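PDB 6AR7: uncharacterized protein, which is of unknown function but belongs to the LprI family and may, like its namesake, inhibit lysozyme. Local coordinates for residues F162-Y167 with D208-R213. Residues are numbered along the deposited sequence; the frame is centred on the assembly and turned at random.
Sequences FDMNRY and DLIGAR
The guanidinium of Arg-213, whose aliphatic stem lies against Met-164, is held at all three of its nitrogens: NH1 forms a salt bridge with Glu-93 of helix 73-101, NE a hydrogen bond to Gln-187 OE1 of helix 180-197, and NH2 is hydrogen-bonded as well. The setting is an all-helical bundle, in which helices 155-174 and 203-223 pack through a small, buried, apolar contact. Met-164, present as selenomethionine, reaches across with its selenium, which sits 3.8 Å from Arg-213 CG and 4.1 Å from Arg-213 CB. The two side chains run at a slant to each other, and Met-164 CG also comes within 4.1 Å of Arg-213 CG. Arginine suits this buried place because its methylenes can serve as packing surface while its charge is carried on to an acid in another helix. A bend at chi2 (57°) separates the two roles, turning the chain beyond CG toward Glu-93. The long, unbranched methionine reaches between segments 162-167 and 208-213, whose nearest CA atoms, those of Met-164 and Arg-213, are 6.9 Å apart. Val-214 and Leu-217 of helix 203-223 and Trp-190 of helix 180-197 also touch it, so two neighbouring helices share in covering this side chain. One turn before Arg-213, the branched Ile-210 offers a methyl to the same selenium and also packs on Cys-157 and Ala-160. That methyl, Ile-210 CG2, stands 4.1 Å from Met-164 SE.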
loop_
_atom_site.group_PDB
_atom_site.type_symbol
_atom_site.label_atom_id
_atom_site.label_comp_id
_atom_site.label_asym_id
_atom_site.label_seq_id
_atom_site.Cartn_x
_atom_site.Cartn_y
_atom_site.Cartn_z
ATOM N N PHE A 162 7.709 13.120 -9.809
ATOM C CA PHE A 162 8.465 13.017 -11.051
ATOM C C PHE A 162 8.929 11.581 -11.288
ATOM O O PHE A 162 8.830 11.058 -12.405
ATOM C CB PHE A 162 9.661 13.969 -11.012
ATOM C CG PHE A 162 10.455 13.992 -12.284
ATOM C CD1 PHE A 162 10.084 14.826 -13.331
ATOM C CD2 PHE A 162 11.561 13.166 -12.442
ATOM C CE1 PHE A 162 10.808 14.846 -14.513
ATOM C CE2 PHE A 162 12.282 13.175 -13.623
ATOM C CZ PHE A 162 11.903 14.024 -14.658
ATOM N N ASP A 163 9.462 10.937 -10.250
ATOM C CA ASP A 163 9.910 9.553 -10.378
ATOM C C ASP A 163 8.747 8.614 -10.658
ATOM O O ASP A 163 8.861 7.693 -11.474
ATOM C CB ASP A 163 10.636 9.116 -9.110
ATOM C CG ASP A 163 12.079 9.580 -9.077
ATOM O OD1 ASP A 163 12.570 10.099 -10.109
ATOM O OD2 ASP A 163 12.730 9.394 -8.026
HETATM N N MSE A 164 7.624 8.829 -9.990
HETATM C CA MSE A 164 6.467 7.976 -10.187
HETATM C C MSE A 164 6.026 7.980 -11.641
HETATM O O MSE A 164 5.836 6.930 -12.234
HETATM C CB MSE A 164 5.316 8.420 -9.310
HETATM C CG MSE A 164 4.374 7.292 -8.996
HETATM SE SE MSE A 164 2.739 7.965 -8.193
HETATM C CE MSE A 164 2.083 9.055 -9.678
ATOM N N ASN A 165 5.864 9.173 -12.216
ATOM C CA ASN A 165 5.397 9.242 -13.594
ATOM C C ASN A 165 6.446 8.698 -14.552
ATOM O O ASN A 165 6.098 8.108 -15.580
ATOM C CB ASN A 165 4.977 10.671 -13.933
ATOM C CG ASN A 165 3.717 11.083 -13.174
ATOM O OD1 ASN A 165 2.769 10.295 -13.075
ATOM N ND2 ASN A 165 3.706 12.301 -12.625
ATOM N N ARG A 166 7.724 8.856 -14.210
ATOM C CA ARG A 166 8.804 8.266 -14.993
ATOM C C ARG A 166 8.697 6.744 -15.024
ATOM O O ARG A 166 8.748 6.122 -16.092
ATOM C CB ARG A 166 10.139 8.702 -14.408
ATOM C CG ARG A 166 11.330 8.179 -15.126
ATOM C CD ARG A 166 12.527 9.035 -14.795
ATOM N NE ARG A 166 13.099 8.750 -13.484
ATOM C CZ ARG A 166 13.986 7.785 -13.261
ATOM N NH1 ARG A 166 14.390 7.008 -14.261
ATOM N NH2 ARG A 166 14.470 7.600 -12.042
ATOM N N TYR A 167 8.590 6.117 -13.858
ATOM C CA TYR A 167 8.461 4.666 -13.859
ATOM C C TYR A 167 7.099 4.222 -14.379
ATOM O O TYR A 167 7.004 3.158 -14.998
ATOM C CB TYR A 167 8.744 4.105 -12.462
ATOM C CG TYR A 167 10.223 4.118 -12.181
ATOM C CD1 TYR A 167 11.072 3.226 -12.827
ATOM C CD2 TYR A 167 10.787 5.042 -11.296
ATOM C CE1 TYR A 167 12.437 3.233 -12.596
ATOM C CE2 TYR A 167 12.154 5.052 -11.052
ATOM C CZ TYR A 167 12.974 4.144 -11.707
ATOM O OH TYR A 167 14.328 4.141 -11.476
ATOM N N ASP A 208 5.965 9.934 1.432
ATOM C CA ASP A 208 6.261 8.503 1.519
ATOM C C ASP A 208 5.200 7.648 0.829
ATOM O O ASP A 208 5.528 6.584 0.294
ATOM C CB ASP A 208 6.428 8.092 2.980
ATOM C CG ASP A 208 7.700 8.660 3.594
ATOM O OD1 ASP A 208 8.632 8.974 2.812
ATOM O OD2 ASP A 208 7.770 8.789 4.841
ATOM N N LEU A 209 3.937 8.090 0.827
ATOM C CA LEU A 209 2.920 7.413 0.029
ATOM C C LEU A 209 3.323 7.368 -1.436
ATOM O O LEU A 209 3.203 6.324 -2.092
ATOM C CB LEU A 209 1.565 8.109 0.159
ATOM C CG LEU A 209 0.657 7.820 1.352
ATOM C CD1 LEU A 209 -0.543 8.782 1.333
ATOM C CD2 LEU A 209 0.216 6.344 1.411
ATOM N N ILE A 210 3.778 8.505 -1.977
ATOM C CA ILE A 210 4.226 8.535 -3.374
ATOM C C ILE A 210 5.477 7.682 -3.553
ATOM O O ILE A 210 5.591 6.919 -4.522
ATOM C CB ILE A 210 4.482 9.980 -3.843
ATOM C CG1 ILE A 210 3.244 10.860 -3.639
ATOM C CG2 ILE A 210 4.907 9.983 -5.309
ATOM C CD1 ILE A 210 3.509 12.364 -3.794
ATOM N N GLY A 211 6.444 7.813 -2.638
ATOM C CA GLY A 211 7.671 7.040 -2.766
ATOM C C GLY A 211 7.410 5.542 -2.759
ATOM O O GLY A 211 8.077 4.785 -3.468
ATOM N N ALA A 212 6.422 5.099 -1.967
ATOM C CA ALA A 212 6.046 3.686 -1.968
ATOM C C ALA A 212 5.479 3.270 -3.319
ATOM O O ALA A 212 5.805 2.192 -3.828
ATOM C CB ALA A 212 5.030 3.396 -0.864
ATOM N N ARG A 213 4.648 4.124 -3.928
ATOM C CA ARG A 213 4.143 3.808 -5.255
ATOM C C ARG A 213 5.269 3.826 -6.294
ATOM O O ARG A 213 5.281 2.995 -7.210
ATOM C CB ARG A 213 3.018 4.777 -5.631
ATOM C CG ARG A 213 2.290 4.412 -6.940
ATOM C CD ARG A 213 1.714 3.006 -6.892
ATOM N NE ARG A 213 0.853 2.727 -8.051
ATOM C CZ ARG A 213 0.352 1.525 -8.341
ATOM N NH1 ARG A 213 0.627 0.493 -7.560
ATOM N NH2 ARG A 213 -0.424 1.349 -9.411
#